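Local coordinates for effector protein Lem4 (lpg1101) (Legionella pneumophila subsp. pneumophila, PDB 6CGK), which acts as a membrane-associated protein tyrosine phosphatase of the haloacid dehalogenase (HAD) superfamily, represented here by its HAD domain, at residues I19-F24 and K89-S94; F149-D154 and F192-T197. The protein carries 1 engineered substitution. All blocks are in the same frame, centred on the assembly; numbering follows the deposited sequence.

Contact 1 of 2, residues I19-F24 and K89-S94; sequences IVYLNF and KIVIIS. Engineered in segment 19-24: Asn23 (natural residue Asp). With MG (magnesium ion), chain C; PO4 (phosphate ion), chain B.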
ATOM      1  N   ILE A  19      -5.091  -7.744   7.423  1.00 27.86           N
ATOM      2  CA  ILE A  19      -4.106  -6.839   6.829  1.00 28.66           C
ATOM      3  C   ILE A  19      -4.264  -6.809   5.320  1.00 28.03           C
ATOM      4  O   ILE A  19      -4.431  -7.856   4.672  1.00 28.05           O
ATOM      5  CB  ILE A  19      -2.673  -7.250   7.201  1.00 29.65           C
ATOM      6  CG1 ILE A  19      -2.534  -7.268   8.721  1.00 29.05           C
ATOM      7  CG2 ILE A  19      -1.650  -6.275   6.572  1.00 32.41           C
ATOM      8  CD1 ILE A  19      -1.145  -7.839   9.150  1.00 30.45           C
ATOM      9  N   VAL A  20      -4.178  -5.595   4.770  1.00 27.86           N
ATOM     10  CA  VAL A  20      -4.191  -5.328   3.340  1.00 29.07           C
ATOM     11  C   VAL A  20      -2.783  -4.868   2.975  1.00 28.63           C
ATOM     12  O   VAL A  20      -2.344  -3.798   3.412  1.00 31.21           O
ATOM     13  CB  VAL A  20      -5.241  -4.267   2.980  1.00 28.99           C
ATOM     14  CG1 VAL A  20      -5.142  -3.874   1.508  1.00 29.24           C
ATOM     15  CG2 VAL A  20      -6.652  -4.764   3.351  1.00 32.21           C
ATOM     16  N   TYR A  21      -2.071  -5.690   2.200  1.00 26.66           N
ATOM     17  CA  TYR A  21      -0.719  -5.407   1.735  1.00 25.05           C
ATOM     18  C   TYR A  21      -0.805  -4.919   0.300  1.00 28.83           C
ATOM     19  O   TYR A  21      -1.220  -5.672  -0.588  1.00 28.39           O
ATOM     20  CB  TYR A  21       0.153  -6.662   1.767  1.00 26.16           C
ATOM     21  CG  TYR A  21       0.590  -7.152   3.124  1.00 28.25           C
ATOM     22  CD1 TYR A  21       1.512  -6.439   3.870  1.00 28.69           C
ATOM     23  CD2 TYR A  21       0.128  -8.382   3.632  1.00 31.17           C
ATOM     24  CE1 TYR A  21       1.973  -6.906   5.094  1.00 27.15           C
ATOM     25  CE2 TYR A  21       0.569  -8.849   4.865  1.00 29.81           C
ATOM     26  CZ  TYR A  21       1.485  -8.112   5.594  1.00 28.45           C
ATOM     27  OH  TYR A  21       1.944  -8.588   6.800  1.00 29.64           O
ATOM     28  N   LEU A  22      -0.372  -3.689   0.062  1.00 28.37           N
ATOM     29  CA  LEU A  22      -0.505  -3.073  -1.249  1.00 27.78           C
ATOM     30  C   LEU A  22       0.869  -2.642  -1.727  1.00 28.94           C
ATOM     31  O   LEU A  22       1.583  -1.924  -1.017  1.00 29.60           O
ATOM     32  CB  LEU A  22      -1.438  -1.865  -1.206  1.00 24.02           C
ATOM     33  CG  LEU A  22      -2.829  -2.003  -0.569  1.00 32.87           C
ATOM     34  CD1 LEU A  22      -3.560  -0.674  -0.545  1.00 32.50           C
ATOM     35  CD2 LEU A  22      -3.655  -3.055  -1.304  1.00 34.05           C
ATOM     36  N   ASN A  23       1.231  -3.089  -2.921  1.00 28.77           N
ATOM     37  CA  ASN A  23       2.269  -2.430  -3.668  1.00 26.18           C
ATOM     38  C   ASN A  23       1.828  -0.997  -3.985  1.00 25.90           C
ATOM     39  O   ASN A  23       0.643  -0.687  -3.971  1.00 28.41           O
ATOM     40  CB  ASN A  23       2.532  -3.212  -4.957  1.00 29.02           C
ATOM     41  CG  ASN A  23       3.586  -2.618  -5.770  1.00 36.45           C
ATOM     42  OD1 ASN A  23       3.328  -2.165  -6.881  1.00 38.41           O
ATOM     43  ND2 ASN A  23       4.814  -2.627  -5.254  1.00 45.18           N
ATOM     44  N   PHE A  24       2.793  -0.118  -4.275  1.00 24.77           N
ATOM     45  CA  PHE A  24       2.411   1.266  -4.594  1.00 24.65           C
ATOM     46  C   PHE A  24       2.426   1.556  -6.094  1.00 26.10           C
ATOM     47  O   PHE A  24       1.367   1.749  -6.691  1.00 27.87           O
ATOM     48  CB  PHE A  24       3.314   2.274  -3.877  1.00 23.37           C
ATOM     49  CG  PHE A  24       2.876   3.704  -4.051  1.00 22.98           C
ATOM     50  CD1 PHE A  24       1.774   4.184  -3.330  1.00 22.68           C
ATOM     51  CD2 PHE A  24       3.549   4.554  -4.906  1.00 25.31           C
ATOM     52  CE1 PHE A  24       1.366   5.524  -3.487  1.00 25.66           C
ATOM     53  CE2 PHE A  24       3.146   5.893  -5.076  1.00 26.15           C
ATOM     54  CZ  PHE A  24       2.044   6.370  -4.363  1.00 27.06           C
ATOM     55  N   LYS A  89      -5.964  -3.234   8.827  1.00 31.52           N
ATOM     56  CA  LYS A  89      -4.799  -2.370   8.712  1.00 30.10           C
ATOM     57  C   LYS A  89      -4.306  -2.398   7.278  1.00 28.35           C
ATOM     58  O   LYS A  89      -4.395  -3.425   6.599  1.00 28.82           O
ATOM     59  CB  LYS A  89      -3.662  -2.811   9.650  1.00 36.65           C
ATOM     60  CG  LYS A  89      -3.923  -2.536  11.131  1.00 52.90           C
ATOM     61  CD  LYS A  89      -3.267  -1.227  11.555  1.00 61.00           C
ATOM     62  CE  LYS A  89      -3.444  -0.966  13.045  1.00 58.52           C
ATOM     63  NZ  LYS A  89      -2.858   0.358  13.430  1.00 61.47           N
ATOM     64  N   ILE A  90      -3.769  -1.264   6.832  1.00 25.99           N
ATOM     65  CA  ILE A  90      -3.207  -1.107   5.495  1.00 27.98           C
ATOM     66  C   ILE A  90      -1.696  -1.022   5.619  1.00 27.17           C
ATOM     67  O   ILE A  90      -1.184  -0.233   6.426  1.00 26.98           O
ATOM     68  CB  ILE A  90      -3.723   0.164   4.792  1.00 24.37           C
ATOM     69  CG1 ILE A  90      -5.254   0.167   4.766  1.00 27.32           C
ATOM     70  CG2 ILE A  90      -3.075   0.300   3.385  1.00 24.10           C
ATOM     71  CD1 ILE A  90      -5.841   1.477   4.102  1.00 25.59           C
ATOM     72  N   VAL A  91      -0.989  -1.819   4.819  1.00 24.25           N
ATOM     73  CA  VAL A  91       0.469  -1.814   4.781  1.00 23.84           C
ATOM     74  C   VAL A  91       0.878  -1.601   3.325  1.00 26.61           C
ATOM     75  O   VAL A  91       0.501  -2.395   2.456  1.00 28.64           O
ATOM     76  CB  VAL A  91       1.082  -3.125   5.311  1.00 19.88           C
ATOM     77  CG1 VAL A  91       2.599  -3.058   5.212  1.00 23.26           C
ATOM     78  CG2 VAL A  91       0.660  -3.417   6.729  1.00 24.72           C
ATOM     79  N   ILE A  92       1.621  -0.528   3.048  1.00 22.99           N
ATOM     80  CA  ILE A  92       2.146  -0.274   1.697  1.00 23.72           C
ATOM     81  C   ILE A  92       3.589  -0.770   1.638  1.00 22.61           C
ATOM     82  O   ILE A  92       4.418  -0.417   2.492  1.00 25.38           O
ATOM     83  CB  ILE A  92       2.047   1.210   1.313  1.00 23.03           C
ATOM     84  CG1 ILE A  92       0.564   1.598   1.189  1.00 24.42           C
ATOM     85  CG2 ILE A  92       2.834   1.440   0.014  1.00 25.00           C
ATOM     86  CD1 ILE A  92       0.322   3.114   0.867  1.00 22.48           C
ATOM     87  N   ILE A  93       3.891  -1.644   0.679  1.00 22.60           N
ATOM     88  CA  ILE A  93       5.243  -2.180   0.541  1.00 20.70           C
ATOM     89  C   ILE A  93       5.740  -1.781  -0.842  1.00 27.10           C
ATOM     90  O   ILE A  93       5.125  -2.137  -1.857  1.00 29.73           O
ATOM     91  CB  ILE A  93       5.318  -3.709   0.726  1.00 23.44           C
ATOM     92  CG1 ILE A  93       4.721  -4.111   2.079  1.00 25.39           C
ATOM     93  CG2 ILE A  93       6.778  -4.173   0.609  1.00 29.75           C
ATOM     94  CD1 ILE A  93       4.855  -5.636   2.357  1.00 26.53           C
ATOM     95  N   SER A  94       6.837  -1.038  -0.890  1.00 26.05           N
ATOM     96  CA  SER A  94       7.190  -0.401  -2.157  1.00 23.77           C
ATOM     97  C   SER A  94       8.690  -0.197  -2.242  1.00 24.72           C
ATOM     98  O   SER A  94       9.336   0.124  -1.244  1.00 26.86           O
ATOM     99  CB  SER A  94       6.476   0.956  -2.296  1.00 24.41           C
ATOM    100  OG  SER A  94       6.911   1.662  -3.456  1.00 23.91           O
TER
HETATM  101 MG    MG C 302       4.376  -1.954  -8.509  1.00 34.34          MG
HETATM  102  P   PO4 B 301       6.755  -0.424  -6.224  1.00 33.97           P
HETATM  103  O1  PO4 B 301       5.833   0.412  -5.354  1.00 29.75           O
HETATM  104  O2  PO4 B 301       7.554  -1.466  -5.447  1.00 28.30           O
HETATM  105  O3  PO4 B 301       7.720   0.546  -6.890  1.00 31.50           O
HETATM  106  O4  PO4 B 301       5.967  -1.075  -7.341  1.00 32.37           O
HETATM  107  O   HOH W   1       5.383  -1.713 -10.277  1.00 32.44           O
HETATM  108  O   HOH W   2       5.345  -3.761  -8.144  1.00 33.97           O
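With CG beside its backbone N (chi1 -73°), Tyr21 leans its ring alongside Val91, CD1 meeting Val91 CB at 3.6 Å. Ile93 CD1, anti to CA (chi2 -176°), lies 3.8 Å from Tyr21 CD1. Ile19 CG2 lies over the centre of one ring face and touches Val91 CG2 at 3.7 Å. A flat ring among branched aliphatics fills this face of the sheet, while Tyr21 OH finds a polar partner in Glu140. On the other face Leu22 CD1 crosses Ile90 CG2 at 4.1 Å, and both residues lean on Leu78 of helix 72-82. Between the two faces, strands 19-23 and 89-93 run parallel, 25° apart, with Val20 opposite Ile90 and Leu22 opposite Ile92. Val20 N bonds to Lys89 O and Leu22 N to Val91 O, while Val20 O accepts from Val91 N at 2.8 Å and Leu22 O from Ile93 N at 2.9 Å; beta-branched residues suit such extended backbones.

Strand 19-23 is the central strand of the HAD Rossmann-like sheet (order 3-2-1-4-5), 89-93 lies next to it, and both run out at the active site. The former ends in the family's first motif, where Asn23 is engineered from Asp, the position of the nucleophile in HAD phosphatases. Asn23 binds the magnesium ion together with Asp25, Asp155, two waters and a phosphate oxygen. At the place of the family's second motif, Ser94 OG donates a hydrogen bond to phosphate O1; a short hydroxyl side chain puts its donor close to the backbone, where O1 also meets Phe24 N by a longer, bent bond (3.3 Å). Ser94 OG also accepts a hydrogen bond from Asn96 N. Arg95 N, Asp25 N and Lys132 NZ also hydrogen-bond the phosphate.

Contact 2 of 2, residues F149-D154 and F192-T197; sequences FRLICD and FKEILT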
ATOM      1  N   PHE A 149      -7.569 -12.444   7.893  1.00 33.13           N
ATOM      2  CA  PHE A 149      -7.734 -12.151   6.481  1.00 30.94           C
ATOM      3  C   PHE A 149      -6.518 -11.419   5.937  1.00 34.20           C
ATOM      4  O   PHE A 149      -5.955 -10.547   6.603  1.00 33.37           O
ATOM      5  CB  PHE A 149      -8.995 -11.309   6.269  1.00 35.96           C
ATOM      6  CG  PHE A 149      -9.209 -10.888   4.853  1.00 40.87           C
ATOM      7  CD1 PHE A 149      -9.601 -11.800   3.888  1.00 42.65           C
ATOM      8  CD2 PHE A 149      -9.032  -9.567   4.486  1.00 38.24           C
ATOM      9  CE1 PHE A 149      -9.813 -11.392   2.564  1.00 44.82           C
ATOM     10  CE2 PHE A 149      -9.236  -9.148   3.160  1.00 41.74           C
ATOM     11  CZ  PHE A 149      -9.634 -10.065   2.207  1.00 38.71           C
ATOM     12  N   ARG A 150      -6.106 -11.790   4.727  1.00 31.58           N
ATOM     13  CA  ARG A 150      -4.993 -11.127   4.047  1.00 31.19           C
ATOM     14  C   ARG A 150      -5.387 -10.813   2.614  1.00 34.43           C
ATOM     15  O   ARG A 150      -5.804 -11.706   1.865  1.00 33.87           O
ATOM     16  CB  ARG A 150      -3.709 -11.986   4.040  1.00 29.10           C
ATOM     17  CG  ARG A 150      -3.085 -12.252   5.410  1.00 30.49           C
ATOM     18  CD  ARG A 150      -2.629 -10.949   6.094  1.00 29.13           C
ATOM     19  NE  ARG A 150      -1.993 -11.231   7.400  1.00 28.10           N
ATOM     20  CZ  ARG A 150      -2.664 -11.393   8.545  1.00 28.88           C
ATOM     21  NH1 ARG A 150      -3.995 -11.309   8.566  1.00 29.91           N
ATOM     22  NH2 ARG A 150      -2.007 -11.626   9.677  1.00 30.27           N
ATOM     23  N   LEU A 151      -5.235  -9.548   2.236  1.00 30.28           N
ATOM     24  CA  LEU A 151      -5.407  -9.103   0.861  1.00 30.67           C
ATOM     25  C   LEU A 151      -4.059  -8.590   0.375  1.00 31.68           C
ATOM     26  O   LEU A 151      -3.396  -7.831   1.089  1.00 34.22           O
ATOM     27  CB  LEU A 151      -6.479  -8.004   0.764  1.00 35.04           C
ATOM     28  CG  LEU A 151      -6.641  -7.316  -0.596  1.00 38.33           C
ATOM     29  CD1 LEU A 151      -7.021  -8.308  -1.690  1.00 43.81           C
ATOM     30  CD2 LEU A 151      -7.666  -6.191  -0.507  1.00 42.06           C
ATOM     31  N   ILE A 152      -3.633  -9.038  -0.810  1.00 30.76           N
ATOM     32  CA  ILE A 152      -2.362  -8.624  -1.408  1.00 30.77           C
ATOM     33  C   ILE A 152      -2.647  -8.210  -2.831  1.00 33.01           C
ATOM     34  O   ILE A 152      -3.193  -9.005  -3.606  1.00 31.15           O
ATOM     35  CB  ILE A 152      -1.321  -9.755  -1.420  1.00 29.08           C
ATOM     36  CG1 ILE A 152      -0.988 -10.222  -0.009  1.00 34.42           C
ATOM     37  CG2 ILE A 152      -0.073  -9.329  -2.228  1.00 38.23           C
ATOM     38  CD1 ILE A 152      -0.050 -11.452  -0.020  1.00 34.77           C
ATOM     39  N   CYS A 153      -2.266  -6.983  -3.178  1.00 29.81           N
ATOM     40  CA  CYS A 153      -2.369  -6.476  -4.542  1.00 34.48           C
ATOM     41  C   CYS A 153      -1.000  -6.031  -5.037  1.00 30.31           C
ATOM     42  O   CYS A 153      -0.319  -5.239  -4.372  1.00 31.91           O
ATOM     43  CB  CYS A 153      -3.349  -5.305  -4.620  1.00 30.77           C
ATOM     44  SG  CYS A 153      -5.005  -5.803  -4.173  1.00 35.31           S
ATOM     45  N   ASP A 154      -0.596  -6.542  -6.203  1.00 31.46           N
ATOM     46  CA  ASP A 154       0.650  -6.126  -6.833  1.00 33.18           C
ATOM     47  C   ASP A 154       0.483  -6.197  -8.343  1.00 35.54           C
ATOM     48  O   ASP A 154      -0.172  -7.105  -8.858  1.00 37.90           O
ATOM     49  CB  ASP A 154       1.814  -7.009  -6.375  1.00 38.87           C
ATOM     50  CG  ASP A 154       3.150  -6.314  -6.464  1.00 35.70           C
ATOM     51  OD1 ASP A 154       3.412  -5.632  -7.473  1.00 36.99           O
ATOM     52  OD2 ASP A 154       3.949  -6.460  -5.517  1.00 37.72           O
ATOM     53  N   PHE A 192     -13.059  -4.371  -1.857  1.00 39.89           N
ATOM     54  CA  PHE A 192     -13.742  -3.891  -0.665  1.00 38.63           C
ATOM     55  C   PHE A 192     -14.817  -4.874  -0.248  1.00 41.66           C
ATOM     56  O   PHE A 192     -14.976  -5.171   0.944  1.00 46.36           O
ATOM     57  CB  PHE A 192     -14.337  -2.505  -0.913  1.00 39.80           C
ATOM     58  CG  PHE A 192     -14.752  -1.810   0.339  1.00 40.91           C
ATOM     59  CD1 PHE A 192     -13.805  -1.276   1.194  1.00 48.62           C
ATOM     60  CD2 PHE A 192     -16.090  -1.706   0.681  1.00 42.51           C
ATOM     61  CE1 PHE A 192     -14.186  -0.650   2.367  1.00 42.67           C
ATOM     62  CE2 PHE A 192     -16.467  -1.075   1.846  1.00 42.42           C
ATOM     63  CZ  PHE A 192     -15.505  -0.541   2.680  1.00 40.78           C
ATOM     64  N   LYS A 193     -15.556  -5.408  -1.218  1.00 42.14           N
ATOM     65  CA  LYS A 193     -16.534  -6.430  -0.889  1.00 47.62           C
ATOM     66  C   LYS A 193     -15.853  -7.637  -0.250  1.00 49.12           C
ATOM     67  O   LYS A 193     -16.379  -8.219   0.706  1.00 47.65           O
ATOM     68  CB  LYS A 193     -17.318  -6.821  -2.143  1.00 46.74           C
ATOM     69  CG  LYS A 193     -18.342  -7.904  -1.896  1.00 54.22           C
ATOM     70  CD  LYS A 193     -19.016  -8.331  -3.176  1.00 58.80           C
ATOM     71  CE  LYS A 193     -19.762  -7.186  -3.822  1.00 60.68           C
ATOM     72  NZ  LYS A 193     -20.893  -7.742  -4.609  1.00 65.96           N
ATOM     73  N   GLU A 194     -14.661  -8.004  -0.740  1.00 44.90           N
ATOM     74  CA  GLU A 194     -13.942  -9.150  -0.183  1.00 42.32           C
ATOM     75  C   GLU A 194     -13.542  -8.907   1.271  1.00 39.41           C
ATOM     76  O   GLU A 194     -13.655  -9.810   2.110  1.00 43.96           O
ATOM     77  CB  GLU A 194     -12.699  -9.468  -1.026  1.00 43.29           C
ATOM     78  CG  GLU A 194     -12.963  -9.938  -2.468  1.00 48.09           C
ATOM     79  CD  GLU A 194     -11.673 -10.297  -3.232  1.00 58.20           C
ATOM     80  OE1 GLU A 194     -10.570  -9.848  -2.822  1.00 45.54           O
ATOM     81  OE2 GLU A 194     -11.765 -11.028  -4.247  1.00 62.34           O
ATOM     82  N   ILE A 195     -13.060  -7.703   1.592  1.00 37.93           N
ATOM     83  CA  ILE A 195     -12.777  -7.384   2.991  1.00 37.53           C
ATOM     84  C   ILE A 195     -14.028  -7.587   3.840  1.00 42.13           C
ATOM     85  O   ILE A 195     -14.019  -8.327   4.829  1.00 39.51           O
ATOM     86  CB  ILE A 195     -12.248  -5.950   3.133  1.00 36.06           C
ATOM     87  CG1 ILE A 195     -10.890  -5.805   2.457  1.00 34.63           C
ATOM     88  CG2 ILE A 195     -12.153  -5.580   4.598  1.00 41.02           C
ATOM     89  CD1 ILE A 195     -10.450  -4.347   2.312  1.00 34.97           C
ATOM     90  N   LEU A 196     -15.126  -6.928   3.465  1.00 43.26           N
ATOM     91  CA  LEU A 196     -16.332  -6.980   4.290  1.00 42.03           C
ATOM     92  C   LEU A 196     -16.879  -8.398   4.395  1.00 43.72           C
ATOM     93  O   LEU A 196     -17.419  -8.789   5.439  1.00 46.52           O
ATOM     94  CB  LEU A 196     -17.406  -6.049   3.718  1.00 51.12           C
ATOM     95  CG  LEU A 196     -17.136  -4.547   3.742  1.00 50.82           C
ATOM     96  CD1 LEU A 196     -18.402  -3.801   3.340  1.00 47.69           C
ATOM     97  CD2 LEU A 196     -16.679  -4.107   5.117  1.00 51.32           C
ATOM     98  N   THR A 197     -16.776  -9.171   3.311  1.00 54.19           N
ATOM     99  CA  THR A 197     -17.262 -10.553   3.318  1.00 57.84           C
ATOM    100  C   THR A 197     -16.432 -11.456   4.222  1.00 56.24           C
ATOM    101  O   THR A 197     -16.946 -12.460   4.718  1.00 58.50           O
ATOM    102  CB  THR A 197     -17.267 -11.129   1.897  1.00 65.71           C
ATOM    103  OG1 THR A 197     -18.088 -10.316   1.044  1.00 67.26           O
ATOM    104  CG2 THR A 197     -17.809 -12.541   1.905  1.00 61.67           C
TER
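Phe149 meets Ile195 and Glu194 where the start of strand 150-154 faces helix 188-198. From the backbone its CB points toward the helix, and CG stands anti to the backbone N (chi1 177°). One ring face has Leu151 N 4.1 Å above it, offset toward the rim. Farther out, CE2 reaches Ile195 CG1 at 3.8 Å, the two side chains crossing at about a right angle. CZ, the tip, comes to 4.0 Å from the backbone O of Glu194, which accepts a hydrogen bond from Asn198. A long flat side chain suits this place because it spans the gap between sheet and helix.

Two residues on, Leu151 extends the same surface: its CD1 lies 4.0 Å from Glu194 OE1 and its CD2 4.4 Å from Ile195 CD1. OE1 also accepts a hydrogen bond from His179 NE2 of strand 176-180, which probably makes its place against a leucine methyl tolerable. Carbon meets carbon at Ile195 and carbon meets oxygen at Glu194, with no directional bond between these segments, so the 188 Å² buried is van der Waals contact governed by shape, its oxygens satisfied elsewhere.

Contacts 1 and 2 share one parallel sheet: strands 19-23 and 150-154 are neighbours in it, joined by probable hydrogen bonds from Tyr21 N to Leu151 O and from Asn23 N to Cys153 O. Contact 1 lies about 3 Å from the centre of the chain, with 11 of 12 touching residues buried; contact 2 lies about 12 Å out, with three of four buried and Glu194 partly exposed. Segments 19-24 and 89-94 combine directional backbone bonds with apolar faces and finish in metal and phosphate chemistry. In contact 2 a helix packs on the sheet without bonds between the two segments, burying about a third of the area of contact 1; Asp154 packs against Asn23 instead.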